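PDB 5CJP: Ras GTPase-activating-like protein IQGAP2 from Homo sapiens, which probably binds active Rho-family GTPases such as Cdc42 through a helical domain related to Ras GTPase-activating proteins. Local coordinates for residues N108-R111 and Q112-P116; D185-L188 and N189-S193. All blocks are in the same frame, centred on the assembly; numbering follows the deposited sequence.

Contact 1: residues N108-R111 and Q112-P116; sequences NTLR and QLLAP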
loop_
_atom_site.group_PDB
_atom_site.type_symbol
_atom_site.label_atom_id
_atom_site.label_comp_id
_atom_site.label_asym_id
_atom_site.label_seq_id
_atom_site.Cartn_x
_atom_site.Cartn_y
_atom_site.Cartn_z
ATOM N N ASN E 108 -18.310 12.128 0.853
ATOM C CA ASN E 108 -19.493 12.187 1.693
ATOM C C ASN E 108 -20.581 13.019 1.020
ATOM O O ASN E 108 -20.708 14.211 1.288
ATOM C CB ASN E 108 -19.145 12.791 3.062
ATOM C CG ASN E 108 -18.206 11.907 3.876
ATOM O OD1 ASN E 108 -17.107 11.572 3.428
ATOM N ND2 ASN E 108 -18.641 11.529 5.079
ATOM N N THR E 109 -21.348 12.392 0.133
ATOM C CA THR E 109 -22.435 13.077 -0.556
ATOM C C THR E 109 -23.733 12.318 -0.308
ATOM O O THR E 109 -24.712 12.884 0.186
ATOM C CB THR E 109 -22.182 13.188 -2.081
ATOM O OG1 THR E 109 -23.319 13.806 -2.706
ATOM C CG2 THR E 109 -21.921 11.807 -2.697
ATOM N N LEU E 110 -23.744 11.032 -0.645
ATOM C CA LEU E 110 -24.929 10.229 -0.410
ATOM C C LEU E 110 -24.977 9.842 1.061
ATOM O O LEU E 110 -26.044 9.836 1.673
ATOM C CB LEU E 110 -24.928 8.975 -1.295
ATOM C CG LEU E 110 -25.324 9.219 -2.754
ATOM C CD1 LEU E 110 -25.370 7.912 -3.501
ATOM C CD2 LEU E 110 -26.668 9.890 -2.803
ATOM N N ARG E 111 -23.816 9.530 1.632
ATOM C CA ARG E 111 -23.778 9.161 3.039
ATOM C C ARG E 111 -24.001 10.429 3.856
ATOM O O ARG E 111 -24.561 10.391 4.947
ATOM C CB ARG E 111 -22.448 8.476 3.399
ATOM C CG ARG E 111 -21.399 9.344 4.034
ATOM C CD ARG E 111 -20.167 8.514 4.415
ATOM N NE ARG E 111 -20.505 7.345 5.231
ATOM C CZ ARG E 111 -19.626 6.644 5.950
ATOM N NH1 ARG E 111 -18.350 6.988 5.966
ATOM N NH2 ARG E 111 -20.015 5.587 6.653
ATOM N N GLN E 112 -23.591 11.561 3.305
ATOM C CA GLN E 112 -23.791 12.829 3.987
ATOM C C GLN E 112 -25.129 13.376 3.516
ATOM O O GLN E 112 -25.256 14.561 3.226
ATOM C CB GLN E 112 -22.681 13.817 3.614
ATOM C CG GLN E 112 -22.783 15.168 4.303
ATOM C CD GLN E 112 -22.270 16.315 3.442
ATOM O OE1 GLN E 112 -23.002 17.260 3.146
ATOM N NE2 GLN E 112 -21.004 16.242 3.049
ATOM N N LEU E 113 -26.132 12.511 3.435
ATOM C CA LEU E 113 -27.445 12.938 2.958
ATOM C C LEU E 113 -28.512 11.874 3.226
ATOM O O LEU E 113 -29.693 12.195 3.389
ATOM C CB LEU E 113 -27.351 13.238 1.452
ATOM C CG LEU E 113 -28.570 13.722 0.656
ATOM C CD1 LEU E 113 -28.115 14.298 -0.666
ATOM C CD2 LEU E 113 -29.516 12.577 0.407
ATOM N N LEU E 114 -28.089 10.613 3.280
ATOM C CA LEU E 114 -29.006 9.515 3.521
ATOM C C LEU E 114 -28.725 8.806 4.826
ATOM O O LEU E 114 -29.627 8.216 5.418
ATOM C CB LEU E 114 -28.918 8.489 2.396
ATOM C CG LEU E 114 -29.388 8.844 0.990
ATOM C CD1 LEU E 114 -29.035 7.678 0.058
ATOM C CD2 LEU E 114 -30.886 9.126 0.987
ATOM N N ALA E 115 -27.474 8.866 5.270
ATOM C CA ALA E 115 -27.058 8.183 6.486
ATOM C C ALA E 115 -27.958 8.416 7.696
ATOM O O ALA E 115 -28.377 7.459 8.344
ATOM C CB ALA E 115 -25.610 8.552 6.821
ATOM N N PRO E 116 -28.264 9.682 8.022
ATOM C CA PRO E 116 -29.123 9.999 9.167
ATOM C C PRO E 116 -30.479 9.281 9.172
ATOM O O PRO E 116 -30.812 8.592 10.138
ATOM C CB PRO E 116 -29.269 11.510 9.071
ATOM C CG PRO E 116 -27.955 11.927 8.508
ATOM C CD PRO E 116 -27.744 10.917 7.414
#
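Gln112 lies alongside the backbone of Asn108 where a loop runs into helix 111-123, one of the helices of the Ras-GAP-related fold, and its side chain can be followed atom by atom back over the loop that leads in. Gln112 CB stands 3.7 Å from Asn108 CB and also faces the carbonyl oxygen of that residue. CG departs anti to the backbone N (chi1 -179°), and a bend at chi2 brings the amide back along Asn108, so that Gln112 CD is 3.4 Å from Asn108 O. At the tip, Gln112 NE2 approaches Asn108 O to 2.7 Å, but the angle is too poor for a hydrogen bond. The polar end is satisfied instead by a different protein of the assembly: OE1 is hydrogen-bonded to a basic side chain of that chain, and NE2 makes a weak bond to its backbone. Asn108 packs on the same partner, although it is poorly ordered.

The other flank of this junction is apolar. Leu110 and Leu114, four residues apart, both pack on helix 222-243, Leu110 on Met238 and Leu114 on Ile242. Between them the backbone makes its clearest bond across this junction, from Leu114 N to Leu110 O at 2.7 Å, well aligned with the carbonyl although the N-H itself is bent to 134°. The guanidinium of Arg111 forms a salt bridge, through NH2, with Asp249 OD1, joining the start of the helix to the loop that carries Asp249. Further on, the helix is kinked at Pro116, whose ring nitrogen has no hydrogen to give. On the apolar flank, the two leucines come together through their methyl groups, Leu110 CD2 lying 4.3 Å from Leu114 CD1.

Contact 2: residues D185-L188 and N189-S193; sequences DKVL and NSIIS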
loop_
_atom_site.group_PDB
_atom_site.type_symbol
_atom_site.label_atom_id
_atom_site.label_comp_id
_atom_site.label_asym_id
_atom_site.label_seq_id
_atom_site.Cartn_x
_atom_site.Cartn_y
_atom_site.Cartn_z
ATOM N N ASP E 185 -41.299 9.438 4.075
ATOM C CA ASP E 185 -41.354 10.895 4.043
ATOM C C ASP E 185 -40.059 11.473 4.606
ATOM O O ASP E 185 -39.575 12.504 4.132
ATOM C CB ASP E 185 -42.563 11.427 4.828
ATOM C CG ASP E 185 -43.034 12.795 4.326
ATOM O OD1 ASP E 185 -43.461 13.621 5.156
ATOM O OD2 ASP E 185 -42.990 13.045 3.096
ATOM N N LYS E 186 -39.493 10.812 5.615
ATOM C CA LYS E 186 -38.233 11.271 6.181
ATOM C C LYS E 186 -37.152 11.194 5.100
ATOM O O LYS E 186 -36.428 12.159 4.877
ATOM C CB LYS E 186 -37.840 10.423 7.392
ATOM C CG LYS E 186 -38.695 10.695 8.624
ATOM C CD LYS E 186 -38.106 10.107 9.891
ATOM C CE LYS E 186 -38.906 10.582 11.103
ATOM N NZ LYS E 186 -38.384 10.076 12.411
ATOM N N VAL E 187 -37.053 10.061 4.410
ATOM C CA VAL E 187 -36.067 9.907 3.349
ATOM C C VAL E 187 -36.277 10.949 2.259
ATOM O O VAL E 187 -35.358 11.660 1.874
ATOM C CB VAL E 187 -36.156 8.528 2.686
ATOM C CG1 VAL E 187 -35.270 8.498 1.466
ATOM C CG2 VAL E 187 -35.747 7.442 3.673
ATOM N N LEU E 188 -37.505 11.021 1.769
ATOM C CA LEU E 188 -37.874 11.951 0.727
ATOM C C LEU E 188 -37.496 13.388 1.036
ATOM O O LEU E 188 -36.952 14.086 0.187
ATOM C CB LEU E 188 -39.374 11.872 0.476
ATOM C CG LEU E 188 -39.929 12.947 -0.451
ATOM C CD1 LEU E 188 -39.292 12.772 -1.829
ATOM C CD2 LEU E 188 -41.450 12.855 -0.522
ATOM N N ASN E 189 -37.787 13.848 2.240
ATOM C CA ASN E 189 -37.467 15.227 2.584
ATOM C C ASN E 189 -35.961 15.507 2.597
ATOM O O ASN E 189 -35.532 16.597 2.210
ATOM C CB ASN E 189 -38.114 15.605 3.927
ATOM C CG ASN E 189 -39.638 15.803 3.813
ATOM O OD1 ASN E 189 -40.365 15.642 4.792
ATOM N ND2 ASN E 189 -40.114 16.168 2.624
ATOM N N SER E 190 -35.160 14.530 3.022
ATOM C CA SER E 190 -33.712 14.705 3.040
ATOM C C SER E 190 -33.257 14.954 1.609
ATOM O O SER E 190 -32.507 15.895 1.327
ATOM C CB SER E 190 -33.022 13.448 3.557
ATOM O OG SER E 190 -33.567 13.039 4.794
ATOM N N ILE E 191 -33.721 14.089 0.710
ATOM C CA ILE E 191 -33.385 14.196 -0.702
ATOM C C ILE E 191 -33.879 15.501 -1.336
ATOM O O ILE E 191 -33.086 16.283 -1.851
ATOM C CB ILE E 191 -33.973 13.002 -1.519
ATOM C CG1 ILE E 191 -33.452 11.664 -0.969
ATOM C CG2 ILE E 191 -33.588 13.140 -2.978
ATOM C CD1 ILE E 191 -34.173 10.428 -1.494
ATOM N N ILE E 192 -35.186 15.737 -1.281
ATOM C CA ILE E 192 -35.748 16.937 -1.909
ATOM C C ILE E 192 -35.243 18.287 -1.396
ATOM O O ILE E 192 -35.115 19.252 -2.172
ATOM C CB ILE E 192 -37.286 16.938 -1.823
ATOM C CG1 ILE E 192 -37.847 15.773 -2.645
ATOM C CG2 ILE E 192 -37.838 18.269 -2.325
ATOM C CD1 ILE E 192 -37.476 15.853 -4.038
ATOM N N SER E 193 -34.947 18.378 -0.104
ATOM C CA SER E 193 -34.477 19.643 0.459
ATOM C C SER E 193 -32.987 19.859 0.235
ATOM O O SER E 193 -32.464 20.945 0.471
ATOM C CB SER E 193 -34.774 19.700 1.959
ATOM O OG SER E 193 -34.020 18.736 2.660
#
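Lys186 O is gripped twice by a single residue, Ser190, one turn further along the helix. Ser190 OG donates to Lys186 O at 3.0 Å and Ser190 N does so at 3.3 Å, the two arriving from opposite faces of the carbonyl plane. The hydroxyl can fold back in this way because chi1 of -52° sets OG beside its own backbone N. Replacing Ser190 by an alanine removes OG, and Lys186 O would probably be left with the longer backbone bond as its one grip from that residue. Three residues on, the device recurs: Asn189 O receives Ser193 OG at 2.7 Å as well as Ser193 N.

Ser190 lies toward the C-terminal part of helix 167-193, a long helix of the Ras-GAP-related domain whose buried side meets several others. Val187 packs on Val117 and Ile121 of helix 111-123, while Ile191 and Ile192 both rest on Tyr307 of helix 294-311. Within the helix the apolar side chains run in pairs four residues apart. Val187 and Ile191 run alongside one another in the same direction, with Val187 CG1 3.7 Å from Ile191 CD1. Leu188 and Ile192 repeat the arrangement, CD1 of the leucine resting against CG1 of the isoleucine.

On the outer side, the carboxylate of Asp185 and the amide of Asn189 are turned 61° against each other. Asp185 OD1 and Asn189 OD1 approach no closer than 3.7 Å, and Asp185 OD2 turns to a weak hydrogen bond with Tyr296 OH.

Contact 1 is a loop running into the start of a helix, contact 2 runs along two turns within one; both are partly buried, and they meet in the same core: Leu114 CD2 and Leu113 CD2 each pack on Ile191 CG1, and Leu113 O rests against Ser190 CB. Helix 222-243 is their common floor, since Met238 receives Leu110 from contact 1 and Ile191 from contact 2, and Ile242 receives Leu114 and Val187. The outer sides differ. Contact 1 has an irregular backbone and a glutamine turned to another protein, whereas contact 2 belongs to a long regular helix, keeps its serine hydroxyls within its own backbone, and touches no other chain of the assembly.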